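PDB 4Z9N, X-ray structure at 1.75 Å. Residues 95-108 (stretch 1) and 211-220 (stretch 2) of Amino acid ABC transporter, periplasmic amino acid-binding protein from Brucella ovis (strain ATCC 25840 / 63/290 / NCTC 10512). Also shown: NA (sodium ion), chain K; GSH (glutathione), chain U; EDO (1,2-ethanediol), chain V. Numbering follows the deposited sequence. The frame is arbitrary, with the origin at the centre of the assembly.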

# COMPACT_ATOMS: atom_id res chain seq x y z
N ARG D 95 -11.03 -9.11 7.60
CA ARG D 95 -10.56 -10.15 6.68
C ARG D 95 -9.05 -10.38 6.84
O ARG D 95 -8.54 -11.45 6.49
CB ARG D 95 -10.93 -9.78 5.24
CG ARG D 95 -12.43 -9.79 5.04
CD ARG D 95 -12.80 -9.20 3.68
NE ARG D 95 -14.23 -9.33 3.42
CZ ARG D 95 -14.82 -8.93 2.29
NH1 ARG D 95 -14.09 -8.35 1.34
NH2 ARG D 95 -16.12 -9.09 2.11
N ASP D 96 -8.36 -9.40 7.42
CA ASP D 96 -6.90 -9.46 7.62
C ASP D 96 -6.56 -10.17 8.94
O ASP D 96 -5.50 -10.79 9.08
CB ASP D 96 -6.34 -8.03 7.61
CG ASP D 96 -4.87 -7.94 7.18
OD1 ASP D 96 -4.22 -8.96 6.84
OD2 ASP D 96 -4.38 -6.78 7.13
N THR D 97 -7.47 -10.10 9.90
CA THR D 97 -7.16 -10.57 11.25
C THR D 97 -7.86 -11.85 11.68
O THR D 97 -7.37 -12.55 12.55
CB THR D 97 -7.53 -9.51 12.30
OG1 THR D 97 -8.93 -9.22 12.20
CG2 THR D 97 -6.72 -8.25 12.08
N SER D 98 -9.02 -12.12 11.10
CA SER D 98 -9.87 -13.20 11.60
C SER D 98 -9.99 -14.42 10.68
O SER D 98 -10.66 -15.39 11.04
CB SER D 98 -11.27 -12.65 11.90
OG SER D 98 -12.00 -12.36 10.71
N LEU D 99 -9.34 -14.40 9.52
CA LEU D 99 -9.54 -15.48 8.55
C LEU D 99 -8.27 -16.28 8.24
O LEU D 99 -8.32 -17.23 7.46
CB LEU D 99 -10.10 -14.90 7.25
CG LEU D 99 -11.46 -14.21 7.35
CD1 LEU D 99 -11.85 -13.64 5.99
CD2 LEU D 99 -12.53 -15.18 7.85
N GLY D 100 -7.15 -15.91 8.85
CA GLY D 100 -5.89 -16.55 8.54
C GLY D 100 -5.39 -16.18 7.15
O GLY D 100 -4.67 -16.95 6.50
N LEU D 101 -5.77 -14.98 6.71
CA LEU D 101 -5.41 -14.51 5.37
C LEU D 101 -4.57 -13.23 5.42
O LEU D 101 -4.62 -12.46 6.39
CB LEU D 101 -6.66 -14.26 4.53
CG LEU D 101 -7.63 -15.44 4.35
CD1 LEU D 101 -8.80 -15.03 3.46
CD2 LEU D 101 -6.93 -16.70 3.81
N ASP D 102 -3.79 -13.01 4.36
CA ASP D 102 -3.04 -11.77 4.18
C ASP D 102 -3.35 -11.21 2.79
O ASP D 102 -3.94 -11.88 1.94
CB ASP D 102 -1.53 -12.00 4.31
CG ASP D 102 -1.03 -12.00 5.74
OD1 ASP D 102 -1.62 -11.33 6.61
OD2 ASP D 102 -0.02 -12.68 5.99
N PHE D 103 -2.91 -9.98 2.56
CA PHE D 103 -3.14 -9.32 1.27
C PHE D 103 -1.80 -8.86 0.74
O PHE D 103 -1.03 -8.23 1.46
CB PHE D 103 -4.11 -8.15 1.44
CG PHE D 103 -5.48 -8.58 1.86
CD1 PHE D 103 -5.78 -8.78 3.21
CD2 PHE D 103 -6.47 -8.82 0.92
CE1 PHE D 103 -7.05 -9.21 3.60
CE2 PHE D 103 -7.73 -9.24 1.31
CZ PHE D 103 -8.02 -9.44 2.63
N ALA D 104 -1.52 -9.18 -0.52
CA ALA D 104 -0.20 -8.94 -1.08
C ALA D 104 -0.13 -7.59 -1.80
O ALA D 104 0.95 -7.15 -2.20
CB ALA D 104 0.17 -10.06 -2.02
N GLY D 105 -1.27 -6.92 -1.93
CA GLY D 105 -1.30 -5.68 -2.71
C GLY D 105 -2.74 -5.34 -3.07
O GLY D 105 -3.64 -6.14 -2.85
N ILE D 106 -2.93 -4.14 -3.60
CA ILE D 106 -4.24 -3.63 -3.98
C ILE D 106 -4.19 -3.38 -5.48
O ILE D 106 -3.50 -2.48 -5.93
CB ILE D 106 -4.60 -2.35 -3.21
CG1 ILE D 106 -4.85 -2.65 -1.72
CG2 ILE D 106 -5.83 -1.67 -3.83
CD1 ILE D 106 -4.69 -1.41 -0.84
N ASN D 107 -4.89 -4.20 -6.27
CA ASN D 107 -4.77 -4.02 -7.71
C ASN D 107 -5.84 -3.07 -8.26
O ASN D 107 -5.77 -2.67 -9.41
CB ASN D 107 -4.77 -5.38 -8.44
CG ASN D 107 -6.09 -6.13 -8.36
OD1 ASN D 107 -6.92 -5.93 -7.47
ND2 ASN D 107 -6.26 -7.06 -9.29
N TYR D 108 -6.81 -2.68 -7.44
CA TYR D 108 -7.81 -1.74 -7.91
C TYR D 108 -8.47 -1.08 -6.70
O TYR D 108 -9.10 -1.78 -5.90
CB TYR D 108 -8.86 -2.44 -8.79
CG TYR D 108 -9.79 -1.47 -9.47
CD1 TYR D 108 -10.91 -0.97 -8.82
CD2 TYR D 108 -9.53 -1.02 -10.76
CE1 TYR D 108 -11.74 -0.07 -9.42
CE2 TYR D 108 -10.35 -0.11 -11.38
CZ TYR D 108 -11.46 0.36 -10.70
OH TYR D 108 -12.28 1.28 -11.30
N GLU D 211 -13.24 0.63 -1.03
CA GLU D 211 -13.21 -0.78 -1.39
C GLU D 211 -11.93 -1.11 -2.15
O GLU D 211 -11.92 -1.23 -3.38
CB GLU D 211 -14.44 -1.19 -2.23
CG GLU D 211 -15.77 -0.77 -1.65
CD GLU D 211 -16.36 -1.74 -0.61
OE1 GLU D 211 -15.79 -2.83 -0.36
OE2 GLU D 211 -17.42 -1.38 -0.05
N PRO D 212 -10.82 -1.22 -1.42
CA PRO D 212 -9.57 -1.61 -2.09
C PRO D 212 -9.53 -3.11 -2.40
O PRO D 212 -9.55 -3.94 -1.49
CB PRO D 212 -8.50 -1.19 -1.06
CG PRO D 212 -9.22 -1.31 0.29
CD PRO D 212 -10.62 -0.84 -0.02
N PHE D 213 -9.51 -3.46 -3.69
CA PHE D 213 -9.50 -4.87 -4.11
C PHE D 213 -8.12 -5.45 -3.82
O PHE D 213 -7.12 -4.90 -4.30
CB PHE D 213 -9.82 -5.02 -5.60
CG PHE D 213 -11.22 -4.61 -5.98
CD1 PHE D 213 -12.13 -4.20 -5.02
CD2 PHE D 213 -11.62 -4.65 -7.32
CE1 PHE D 213 -13.43 -3.82 -5.38
CE2 PHE D 213 -12.91 -4.26 -7.70
CZ PHE D 213 -13.83 -3.86 -6.71
N GLY D 214 -8.05 -6.54 -3.06
CA GLY D 214 -6.77 -7.08 -2.61
C GLY D 214 -6.40 -8.42 -3.19
O GLY D 214 -7.25 -9.25 -3.47
N LEU D 215 -5.10 -8.60 -3.43
CA LEU D 215 -4.54 -9.88 -3.85
C LEU D 215 -4.42 -10.75 -2.62
O LEU D 215 -3.57 -10.52 -1.76
CB LEU D 215 -3.19 -9.66 -4.52
CG LEU D 215 -3.27 -8.64 -5.66
CD1 LEU D 215 -1.90 -8.34 -6.20
CD2 LEU D 215 -4.20 -9.13 -6.77
N THR D 216 -5.28 -11.76 -2.51
CA THR D 216 -5.52 -12.38 -1.21
C THR D 216 -4.85 -13.75 -1.13
O THR D 216 -5.01 -14.56 -2.02
CB THR D 216 -7.04 -12.50 -0.98
OG1 THR D 216 -7.63 -11.22 -1.22
CG2 THR D 216 -7.34 -12.95 0.45
N VAL D 217 -4.05 -13.97 -0.08
CA VAL D 217 -3.33 -15.23 0.12
C VAL D 217 -3.52 -15.69 1.56
O VAL D 217 -3.99 -14.94 2.41
CB VAL D 217 -1.82 -15.10 -0.21
CG1 VAL D 217 -1.58 -14.85 -1.70
CG2 VAL D 217 -1.18 -14.01 0.64
N ARG D 218 -3.13 -16.93 1.83
CA ARG D 218 -3.11 -17.44 3.20
C ARG D 218 -1.96 -16.81 3.97
O ARG D 218 -0.91 -16.54 3.41
CB ARG D 218 -2.99 -18.97 3.21
CG ARG D 218 -4.20 -19.69 2.65
CD ARG D 218 -4.04 -21.20 2.72
NE ARG D 218 -2.97 -21.69 1.86
CZ ARG D 218 -3.12 -21.96 0.56
NH1 ARG D 218 -4.29 -21.78 -0.03
NH2 ARG D 218 -2.08 -22.39 -0.14
N GLN D 219 -2.17 -16.56 5.27
CA GLN D 219 -1.06 -16.26 6.19
C GLN D 219 -0.08 -17.43 6.29
O GLN D 219 -0.41 -18.56 5.92
CB GLN D 219 -1.59 -15.92 7.59
CG GLN D 219 -2.32 -14.59 7.64
CD GLN D 219 -2.85 -14.23 9.02
OE1 GLN D 219 -3.25 -13.08 9.26
NE2 GLN D 219 -2.87 -15.21 9.93
N GLY D 220 1.12 -17.17 6.79
CA GLY D 220 2.08 -18.23 7.08
C GLY D 220 2.93 -18.74 5.93
O GLY D 220 3.59 -19.77 6.05
NA NA K . -3.42 -10.92 8.06
N1 GSH U . -15.78 -5.92 -2.95
CA1 GSH U . -16.95 -6.40 -2.21
C1 GSH U . -16.49 -7.43 -1.19
O11 GSH U . -17.31 -7.87 -0.34
O12 GSH U . -15.30 -7.86 -1.19
CB1 GSH U . -17.99 -7.06 -3.13
CG1 GSH U . -17.32 -8.26 -3.84
CD1 GSH U . -18.41 -9.07 -4.55
OE1 GSH U . -18.57 -10.23 -4.33
N2 GSH U . -19.24 -8.39 -5.51
CA2 GSH U . -20.28 -9.16 -6.16
C2 GSH U . -19.71 -10.31 -7.01
O2 GSH U . -18.59 -10.36 -7.38
CB2 GSH U . -21.22 -8.23 -6.94
SG2 GSH U . -20.42 -7.52 -8.41
N3 GSH U . -20.62 -11.40 -7.30
CA3 GSH U . -20.17 -12.52 -8.08
C3 GSH U . -20.51 -13.80 -7.33
O31 GSH U . -20.42 -14.90 -7.93
O32 GSH U . -20.86 -13.77 -6.11
C1 EDO V . -18.19 -8.70 4.84
O1 EDO V . -18.17 -9.86 4.00
C2 EDO V . -17.39 -8.92 6.12
O2 EDO V . -16.07 -9.39 5.83
O HOH W 1 2.33 -14.51 7.65

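The two stretches, more than 100 residues apart in sequence, pair as antiparallel strands interrupted by a beta bulge, with a sodium ion bound beside one end of the pairing. The N-to-C directions of strands 101-106 and 211-218 lie 141° apart, and the contact buries 934 Å² summed over both sides.

Main-chain hydrogen bonds carry the pairing. Gln 219 N donates to Gly 100 O (2.8 Å); Asp 102 N donates to Val 217 O (2.8 Å), and Val 217 N returns a bond to Asp 102 O (2.9 Å, 174° at hydrogen). The register then shifts by one residue between Phe 103 and Ile 106. Leu 215 records the shift: its O accepts from Ala 104 N (2.7 Å), whereas its N donates to Gly 105 O (2.9 Å). Gly 105 N is left without a partner. Beyond the bulge, the chain turns a corner at Asn 107, and the bond from Asn 107 N to Phe 213 O is weak (3.1 Å, 133°).

Side chains fill the space on both faces. Phe 103 and Thr 216 share one, with Phe 103 CE2 3.2 Å from Thr 216 OG1, a hydroxyl satisfied by its bond to Gly 214 O (3.0 Å). Glycine suits 214 because a CB there would lie 2.6 Å from Phe 103 CD2. Ile 106 CD1 also packs on Pro 212 CB (3.8 Å). The Tyr 108 and Phe 213 rings meet obliquely, centroids 5.6 Å apart and planes at 34°.

At the sodium end, Asp 96 O (2.3 Å), Asp 96 OD1 (2.5 Å), Leu 101 O (2.6 Å) and Asp 102 OD1 (2.4 Å) bind NA from stretch 1. The modelled ligand from stretch 2 is Gln 219 OE1, 2.5 Å from NA. The two aspartates suit the site by supplying carboxylate oxygens to the cation.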